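PDB 4INZ: soluble epoxide hydrolase from Bacillus megaterium, which belongs to the soluble epoxide hydrolases and is built on the alpha/beta hydrolase fold. Local coordinates for residues I33-G38 / E60-F65. The protein carries 1 engineered substitution. Sequence-based numbering, arbitrary orientation.
Sequences ISKGQG and EFSNDF
With CG anti to its backbone N (chi1 -165°) and an extended chain that turns only at chi4, Lys35 runs its methylenes alongside Ser62 and brings NZ to the hydroxyl. Ser62 holds OG in the crowded position between its N and carbonyl carbon. Lys35 CG lies 3.6 Å from Ser62 CB, and the approach closes with a hydrogen bond of 3.0 Å from Lys35 NZ to Ser62 OG. Ser62 OG accepts this bond while also hydrogen-bonded to Ile58 O, within helix 55-61, so it stays tied to the helix. Gln37 starts away from the turn, but its chain bends back at chi2 (-65°) and delivers NE2 to Ser62 O, a weak bond of 3.2 Å. A water joins the same two residues, donating to Gln37 OE1 and, weakly, to Ser62 O. Further along, Gln37 N reaches Phe65 O at 3.1 Å, also weakly, since the N-H...O angle is 130°. Gly36 CA sits 3.0 Å from Ser62 O and makes a CA-H...O contact with Phe65 O; the absence of a side chain permits both oxygens to come this close, and the positive phi also suits glycine. The turn braces itself through Phe61 O, which accepts from the backbone N of both Asp64 and Phe65. The contact thus joins the end of strand 28-36 to the turn between helix 55-61 and strand 66-70, toward one edge of the mixed sheet of the alpha/beta hydrolase fold, where strand 28-36 runs antiparallel to 66-70 and Lys35 pairs with Thr67. The modest 288 Å² buried and the two weak bonds are consistent with a mainly polar surface junction, in which Lys35 NZ to Ser62 OG is the firmest direct link across the segments.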
ATOM      1  N   ILE A  33       5.297  -1.105 -13.744  1.00 21.69           N
ATOM      2  CA  ILE A  33       6.384  -2.010 -14.094  1.00 23.24           C
ATOM      3  C   ILE A  33       5.787  -3.372 -14.362  1.00 24.79           C
ATOM      4  O   ILE A  33       4.923  -3.826 -13.611  1.00 22.91           O
ATOM      5  CB  ILE A  33       7.353  -2.219 -12.913  1.00 26.26           C
ATOM      6  CG1 ILE A  33       7.968  -0.910 -12.452  1.00 30.33           C
ATOM      7  CG2 ILE A  33       8.448  -3.212 -13.292  1.00 30.52           C
ATOM      8  CD1 ILE A  33       8.880  -1.109 -11.255  1.00 32.62           C
ATOM      9  N   SER A  34       6.267  -4.037 -15.412  1.00 26.55           N
ATOM     10  CA  SER A  34       5.746  -5.338 -15.801  1.00 28.79           C
ATOM     11  C   SER A  34       6.885  -6.311 -16.087  1.00 29.13           C
ATOM     12  O   SER A  34       7.878  -5.945 -16.723  1.00 28.78           O
ATOM     13  CB  SER A  34       4.856  -5.191 -17.038  1.00 29.83           C
ATOM     14  OG  SER A  34       4.491  -6.451 -17.572  1.00 35.09           O
ATOM     15  N   LYS A  35       6.739  -7.544 -15.608  1.00 28.20           N
ATOM     16  CA  LYS A  35       7.700  -8.606 -15.890  1.00 28.06           C
ATOM     17  C   LYS A  35       7.008  -9.967 -15.799  1.00 26.73           C
ATOM     18  O   LYS A  35       6.002 -10.106 -15.115  1.00 26.01           O
ATOM     19  CB  LYS A  35       8.881  -8.528 -14.916  1.00 31.08           C
ATOM     20  CG  LYS A  35      10.107  -9.333 -15.322  1.00 33.72           C
ATOM     21  CD  LYS A  35      11.243  -9.136 -14.315  1.00 35.32           C
ATOM     22  CE  LYS A  35      12.528  -9.835 -14.762  1.00 40.23           C
ATOM     23  NZ  LYS A  35      12.403 -11.329 -14.818  1.00 42.74           N
ATOM     24  N   GLY A  36       7.531 -10.964 -16.502  1.00 24.84           N
ATOM     25  CA  GLY A  36       6.993 -12.306 -16.405  1.00 25.78           C
ATOM     26  C   GLY A  36       5.748 -12.581 -17.223  1.00 26.95           C
ATOM     27  O   GLY A  36       5.416 -11.846 -18.148  1.00 29.58           O
ATOM     28  N   GLN A  37       5.056 -13.656 -16.866  1.00 29.35           N
ATOM     29  CA  GLN A  37       3.932 -14.159 -17.645  1.00 29.14           C
ATOM     30  C   GLN A  37       3.138 -15.135 -16.790  1.00 29.99           C
ATOM     31  O   GLN A  37       3.663 -15.700 -15.824  1.00 28.34           O
ATOM     32  CB  GLN A  37       4.438 -14.873 -18.902  1.00 31.46           C
ATOM     33  CG  GLN A  37       5.315 -16.092 -18.616  1.00 34.30           C
ATOM     34  CD  GLN A  37       6.625 -15.742 -17.921  1.00 37.08           C
ATOM     35  OE1 GLN A  37       7.422 -14.957 -18.434  1.00 37.30           O
ATOM     36  NE2 GLN A  37       6.852 -16.328 -16.747  1.00 39.51           N
ATOM     37  N   GLY A  38       1.874 -15.338 -17.143  1.00 29.45           N
ATOM     38  CA  GLY A  38       1.012 -16.221 -16.380  1.00 31.07           C
ATOM     39  C   GLY A  38      -0.099 -15.468 -15.677  1.00 30.27           C
ATOM     40  O   GLY A  38      -0.544 -14.419 -16.151  1.00 31.38           O
ATOM     41  N   GLU A  60      11.591 -12.158  -8.098  1.00 20.19           N
ATOM     42  CA  GLU A  60      11.424 -13.522  -7.613  1.00 19.32           C
ATOM     43  C   GLU A  60      10.235 -14.231  -8.249  1.00 20.36           C
ATOM     44  O   GLU A  60      10.310 -15.414  -8.577  1.00 23.87           O
ATOM     45  CB  GLU A  60      11.286 -13.544  -6.085  1.00 21.58           C
ATOM     46  CG  GLU A  60      10.919 -14.911  -5.526  1.00 24.23           C
ATOM     47  CD  GLU A  60      12.052 -15.937  -5.618  1.00 28.74           C
ATOM     48  OE1 GLU A  60      13.208 -15.556  -5.898  1.00 29.07           O
ATOM     49  OE2 GLU A  60      11.779 -17.137  -5.405  1.00 31.22           O
ATOM     50  N   PHE A  61       9.132 -13.512  -8.419  1.00 18.85           N
ATOM     51  CA  PHE A  61       7.886 -14.151  -8.850  1.00 19.27           C
ATOM     52  C   PHE A  61       7.589 -14.047 -10.340  1.00 22.38           C
ATOM     53  O   PHE A  61       6.606 -14.617 -10.816  1.00 23.02           O
ATOM     54  CB  PHE A  61       6.713 -13.648  -8.004  1.00 19.67           C
ATOM     55  CG  PHE A  61       6.807 -14.081  -6.574  1.00 21.38           C
ATOM     56  CD1 PHE A  61       6.322 -15.320  -6.181  1.00 21.86           C
ATOM     57  CD2 PHE A  61       7.432 -13.273  -5.631  1.00 21.00           C
ATOM     58  CE1 PHE A  61       6.438 -15.736  -4.864  1.00 22.88           C
ATOM     59  CE2 PHE A  61       7.556 -13.686  -4.315  1.00 20.73           C
ATOM     60  CZ  PHE A  61       7.056 -14.917  -3.933  1.00 21.36           C
ATOM     61  N   SER A  62       8.452 -13.354 -11.080  1.00 21.93           N
ATOM     62  CA  SER A  62       8.228 -13.168 -12.518  1.00 23.98           C
ATOM     63  C   SER A  62       8.512 -14.403 -13.384  1.00 26.92           C
ATOM     64  O   SER A  62       8.212 -14.404 -14.580  1.00 29.07           O
ATOM     65  CB  SER A  62       9.012 -11.959 -13.038  1.00 24.58           C
ATOM     66  OG  SER A  62      10.399 -12.099 -12.787  1.00 25.69           O
ATOM     67  N   ASN A  63       9.079 -15.451 -12.800  1.00 29.27           N
ATOM     68  CA  ASN A  63       9.279 -16.689 -13.548  1.00 31.81           C
ATOM     69  C   ASN A  63       8.032 -17.561 -13.531  1.00 30.04           C
ATOM     70  O   ASN A  63       7.911 -18.497 -14.321  1.00 32.35           O
ATOM     71  CB  ASN A  63      10.473 -17.479 -13.005  1.00 36.84           C
ATOM     72  CG  ASN A  63      11.760 -16.682 -13.033  1.00 41.42           C
ATOM     73  OD1 ASN A  63      12.394 -16.476 -11.997  1.00 44.56           O
ATOM     74  ND2 ASN A  63      12.154 -16.226 -14.218  1.00 42.04           N
ATOM     75  N   ASP A  64       7.103 -17.249 -12.632  1.00 27.17           N
ATOM     76  CA  ASP A  64       5.901 -18.059 -12.472  1.00 27.33           C
ATOM     77  C   ASP A  64       4.610 -17.255 -12.588  1.00 26.69           C
ATOM     78  O   ASP A  64       3.528 -17.827 -12.753  1.00 27.96           O
ATOM     79  CB  ASP A  64       5.942 -18.798 -11.130  1.00 30.01           C
ATOM     80  CG  ASP A  64       7.048 -19.834 -11.073  1.00 32.45           C
ATOM     81  OD1 ASP A  64       6.831 -20.945 -11.589  1.00 35.67           O
ATOM     82  OD2 ASP A  64       8.134 -19.539 -10.525  1.00 32.61           O
ATOM     83  N   PHE A  65       4.733 -15.935 -12.512  1.00 23.87           N
ATOM     84  CA  PHE A  65       3.581 -15.038 -12.548  1.00 24.04           C
ATOM     85  C   PHE A  65       3.859 -13.854 -13.472  1.00 23.39           C
ATOM     86  O   PHE A  65       5.012 -13.520 -13.739  1.00 22.83           O
ATOM     87  CB  PHE A  65       3.303 -14.469 -11.153  1.00 23.30           C
ATOM     88  CG  PHE A  65       2.793 -15.478 -10.156  1.00 25.52           C
ATOM     89  CD1 PHE A  65       3.670 -16.172  -9.333  1.00 24.67           C
ATOM     90  CD2 PHE A  65       1.428 -15.704 -10.018  1.00 24.82           C
ATOM     91  CE1 PHE A  65       3.194 -17.098  -8.405  1.00 25.46           C
ATOM     92  CE2 PHE A  65       0.942 -16.625  -9.092  1.00 26.19           C
ATOM     93  CZ  PHE A  65       1.821 -17.320  -8.282  1.00 26.57           C
TER
HETATM   94  O   HOH W   1      10.225 -15.212 -17.104  1.00 52.49           O